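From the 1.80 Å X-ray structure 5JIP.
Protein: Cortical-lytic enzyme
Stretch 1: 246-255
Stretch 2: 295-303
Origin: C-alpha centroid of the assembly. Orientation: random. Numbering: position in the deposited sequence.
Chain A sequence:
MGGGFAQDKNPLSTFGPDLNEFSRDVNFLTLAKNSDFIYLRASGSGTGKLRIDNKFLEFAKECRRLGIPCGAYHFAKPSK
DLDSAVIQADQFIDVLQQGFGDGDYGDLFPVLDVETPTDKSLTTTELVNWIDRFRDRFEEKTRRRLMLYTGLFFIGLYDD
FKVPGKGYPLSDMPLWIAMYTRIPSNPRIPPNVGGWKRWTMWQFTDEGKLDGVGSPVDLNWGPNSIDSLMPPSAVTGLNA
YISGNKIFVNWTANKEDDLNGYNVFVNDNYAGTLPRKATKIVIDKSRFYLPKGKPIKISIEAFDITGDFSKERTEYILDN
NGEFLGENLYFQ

Stretch 1 (246-255) KIFVNWTANK
Stretch 2, residues 295-303: PIKISIEAF

The contact is centred on Ile-298, which loses more surface to the other stretch than any other residue here (60 Å²) and meets two side chains of stretch 1. Its CD1 lies 3.9 Å from CG2 of Ile-247, and its CG2 lies 3.9 Å from CG1 of Val-249. Both separations are van der Waals distances between methyl groups, so the pairing is apolar packing. The rotamers set these positions: Ile-298 is m at chi1 (-55°) and m at chi2 (-64°), Ile-247 is m, t (-52°, 170°), and Val-249 is t (-174°).

These side chains project from two extended segments, strand 246-250 and strand 296-303. The strands run in broadly the same direction, with 35° between their N-to-C vectors, a signed crossing angle of -35° and a closest axial approach of 9.4 Å. No hydrogen bond crosses between the stretches, and the CA atoms of Val-249 and Ile-298 are 8.1 Å apart. The two backbones therefore face each other through side chains rather than pairing as neighbours in one sheet. Phi/psi values are typically extended, for example -117°/139° at Val-249 and -101°/130° at Ile-298. Alternation follows: the CA-to-CB bonds of Ile-296, Ile-298, Ile-300 and Ala-302 point toward stretch 1, while those of Ser-299, Glu-301 and Phe-303 point away.

Toward the start of the strands the packing loosens. Ile-296 (m, t) offers CG2 to CD1 of Ile-247 at 4.4 Å, and only 19 Å² of it is covered.

In the other direction, Trp-251 and Ile-300 are in register with CA atoms 9.3 Å apart, a gap bridged by their long side chains. Trp-251 has chi1 55° (p) and chi2 90°; Ile-300 is t, t (-169°, 172°). The extended isoleucine places CD1 over one face of the indole, 3.5 Å from Trp-251 CD2. The same CD1 is 3.5 Å from the centroid of the Trp-251 six-membered ring and 11° off its normal, the geometry of a CH-pi interaction. Trp-251 NE1 is hydrogen-bonded elsewhere in the structure.

The polar edge lies at Asn-254, beyond the strand, where CA of Asn-254 comes within 7.5 Å of CA of Ala-302. The small alanine side chain accompanies this closer approach: its CB is 3.6 Å from ND2 of Asn-254, a contact without a hydrogen bond. Asn-254 has an off-well chi1 of -93° and chi2 of 55°. Outside the interface, Lys-255 (m, m, t) folds back so that its NZ donates to O of Ala-253 at 2.8 Å. The whole contact buries 305 Å², both sides summed.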

# COMPACT_ATOMS: atom_id res chain seq x y z
N LYS A 246 -21.40 -17.69 1.49
CA LYS A 246 -20.46 -16.57 1.58
C LYS A 246 -20.37 -16.06 3.01
O LYS A 246 -21.34 -16.14 3.77
CB LYS A 246 -20.90 -15.46 0.63
CG LYS A 246 -20.81 -15.89 -0.87
CD LYS A 246 -21.66 -14.99 -1.78
CE LYS A 246 -21.45 -15.28 -3.30
NZ LYS A 246 -20.85 -16.61 -3.55
N ILE A 247 -19.19 -15.57 3.37
CA ILE A 247 -18.98 -14.83 4.61
C ILE A 247 -18.88 -13.35 4.26
O ILE A 247 -18.03 -12.95 3.45
CB ILE A 247 -17.74 -15.30 5.36
CG1 ILE A 247 -17.79 -16.82 5.56
CG2 ILE A 247 -17.67 -14.62 6.73
CD1 ILE A 247 -16.51 -17.42 6.06
N PHE A 248 -19.75 -12.54 4.85
CA PHE A 248 -19.78 -11.10 4.62
C PHE A 248 -19.11 -10.44 5.81
O PHE A 248 -19.61 -10.51 6.93
CB PHE A 248 -21.22 -10.61 4.45
CG PHE A 248 -21.88 -11.13 3.20
CD1 PHE A 248 -22.39 -12.42 3.15
CD2 PHE A 248 -21.97 -10.33 2.07
CE1 PHE A 248 -22.98 -12.90 1.99
CE2 PHE A 248 -22.55 -10.80 0.91
CZ PHE A 248 -23.06 -12.09 0.86
N VAL A 249 -17.97 -9.80 5.58
CA VAL A 249 -17.16 -9.21 6.65
C VAL A 249 -17.11 -7.70 6.45
O VAL A 249 -16.96 -7.21 5.33
CB VAL A 249 -15.74 -9.80 6.68
CG1 VAL A 249 -14.97 -9.29 7.89
CG2 VAL A 249 -15.78 -11.34 6.66
N ASN A 250 -17.22 -6.95 7.55
CA ASN A 250 -17.10 -5.51 7.45
C ASN A 250 -16.42 -4.97 8.71
O ASN A 250 -16.32 -5.67 9.73
CB ASN A 250 -18.46 -4.83 7.21
CG ASN A 250 -19.33 -4.81 8.44
OD1 ASN A 250 -19.90 -5.83 8.84
ND2 ASN A 250 -19.48 -3.64 9.03
N TRP A 251 -15.93 -3.74 8.61
CA TRP A 251 -15.21 -3.14 9.73
C TRP A 251 -15.23 -1.63 9.60
O TRP A 251 -15.57 -1.07 8.55
CB TRP A 251 -13.76 -3.68 9.79
CG TRP A 251 -12.96 -3.50 8.52
CD1 TRP A 251 -12.18 -2.44 8.19
CD2 TRP A 251 -12.86 -4.43 7.43
NE1 TRP A 251 -11.60 -2.64 6.94
CE2 TRP A 251 -12.01 -3.85 6.45
CE3 TRP A 251 -13.42 -5.68 7.17
CZ2 TRP A 251 -11.69 -4.48 5.25
CZ3 TRP A 251 -13.11 -6.31 5.97
CH2 TRP A 251 -12.25 -5.71 5.02
N THR A 252 -14.88 -0.96 10.70
CA THR A 252 -14.66 0.48 10.68
C THR A 252 -13.33 0.78 10.02
O THR A 252 -12.34 0.10 10.28
CB THR A 252 -14.67 1.04 12.10
OG1 THR A 252 -15.92 0.73 12.72
CG2 THR A 252 -14.42 2.55 12.09
N ALA A 253 -13.31 1.83 9.20
CA ALA A 253 -12.07 2.20 8.54
C ALA A 253 -11.03 2.62 9.58
O ALA A 253 -11.33 3.40 10.50
CB ALA A 253 -12.29 3.33 7.55
N ASN A 254 -9.82 2.09 9.44
CA ASN A 254 -8.70 2.63 10.20
C ASN A 254 -8.45 4.06 9.76
O ASN A 254 -8.80 4.46 8.66
CB ASN A 254 -7.43 1.80 9.99
CG ASN A 254 -7.24 0.72 11.02
OD1 ASN A 254 -8.11 -0.13 11.24
ND2 ASN A 254 -6.06 0.74 11.65
N LYS A 255 -7.83 4.85 10.65
CA LYS A 255 -7.73 6.28 10.43
C LYS A 255 -6.31 6.77 10.16
O LYS A 255 -6.12 7.97 9.95
CB LYS A 255 -8.29 7.06 11.63
CG LYS A 255 -9.62 6.58 12.16
CD LYS A 255 -10.78 6.79 11.22
CE LYS A 255 -12.02 6.14 11.84
NZ LYS A 255 -12.99 5.62 10.83
N PRO A 295 -17.27 -23.45 14.95
CA PRO A 295 -17.03 -22.00 14.89
C PRO A 295 -16.02 -21.64 13.81
O PRO A 295 -15.17 -22.45 13.43
CB PRO A 295 -16.50 -21.67 16.29
CG PRO A 295 -17.01 -22.74 17.15
CD PRO A 295 -17.03 -23.98 16.30
N ILE A 296 -16.15 -20.41 13.31
CA ILE A 296 -15.28 -19.88 12.26
C ILE A 296 -14.66 -18.59 12.79
O ILE A 296 -15.39 -17.69 13.22
CB ILE A 296 -16.05 -19.62 10.96
CG1 ILE A 296 -16.62 -20.94 10.41
CG2 ILE A 296 -15.13 -18.96 9.91
CD1 ILE A 296 -17.66 -20.74 9.29
N LYS A 297 -13.34 -18.51 12.76
CA LYS A 297 -12.64 -17.32 13.21
C LYS A 297 -12.33 -16.42 12.03
O LYS A 297 -11.59 -16.80 11.11
CB LYS A 297 -11.35 -17.65 13.96
CG LYS A 297 -10.70 -16.37 14.53
CD LYS A 297 -9.43 -16.62 15.34
CE LYS A 297 -8.34 -17.19 14.49
NZ LYS A 297 -7.00 -17.00 15.15
N ILE A 298 -12.87 -15.21 12.08
CA ILE A 298 -12.52 -14.16 11.14
C ILE A 298 -11.54 -13.23 11.86
O ILE A 298 -11.78 -12.82 13.00
CB ILE A 298 -13.77 -13.39 10.68
CG1 ILE A 298 -14.83 -14.34 10.08
CG2 ILE A 298 -13.38 -12.31 9.68
CD1 ILE A 298 -14.41 -15.08 8.80
N SER A 299 -10.42 -12.92 11.21
CA SER A 299 -9.47 -11.99 11.81
C SER A 299 -8.93 -11.04 10.74
O SER A 299 -8.96 -11.33 9.54
CB SER A 299 -8.31 -12.71 12.49
OG SER A 299 -7.64 -13.52 11.57
N ILE A 300 -8.40 -9.92 11.20
CA ILE A 300 -7.97 -8.88 10.28
C ILE A 300 -6.80 -8.12 10.88
O ILE A 300 -6.69 -7.96 12.10
CB ILE A 300 -9.15 -7.95 9.95
CG1 ILE A 300 -8.81 -7.02 8.78
CG2 ILE A 300 -9.56 -7.17 11.20
CD1 ILE A 300 -9.98 -6.21 8.27
N GLU A 301 -5.92 -7.63 9.99
CA GLU A 301 -4.85 -6.71 10.34
C GLU A 301 -4.82 -5.56 9.34
O GLU A 301 -5.02 -5.76 8.14
CB GLU A 301 -3.49 -7.43 10.38
CG GLU A 301 -3.04 -7.97 9.00
CD GLU A 301 -1.87 -8.93 9.08
OE1 GLU A 301 -1.47 -9.31 10.20
OE2 GLU A 301 -1.36 -9.34 7.98
N ALA A 302 -4.57 -4.36 9.85
CA ALA A 302 -4.22 -3.25 8.99
C ALA A 302 -2.72 -3.28 8.71
O ALA A 302 -1.94 -3.86 9.46
CB ALA A 302 -4.61 -1.92 9.62
N PHE A 303 -2.31 -2.65 7.60
CA PHE A 303 -0.88 -2.42 7.39
C PHE A 303 -0.69 -1.05 6.75
O PHE A 303 -1.62 -0.50 6.14
CB PHE A 303 -0.19 -3.53 6.55
CG PHE A 303 -0.79 -3.78 5.18
CD1 PHE A 303 -0.40 -3.03 4.07
CD2 PHE A 303 -1.71 -4.80 5.00
CE1 PHE A 303 -0.95 -3.29 2.81
CE2 PHE A 303 -2.24 -5.08 3.75
CZ PHE A 303 -1.87 -4.32 2.65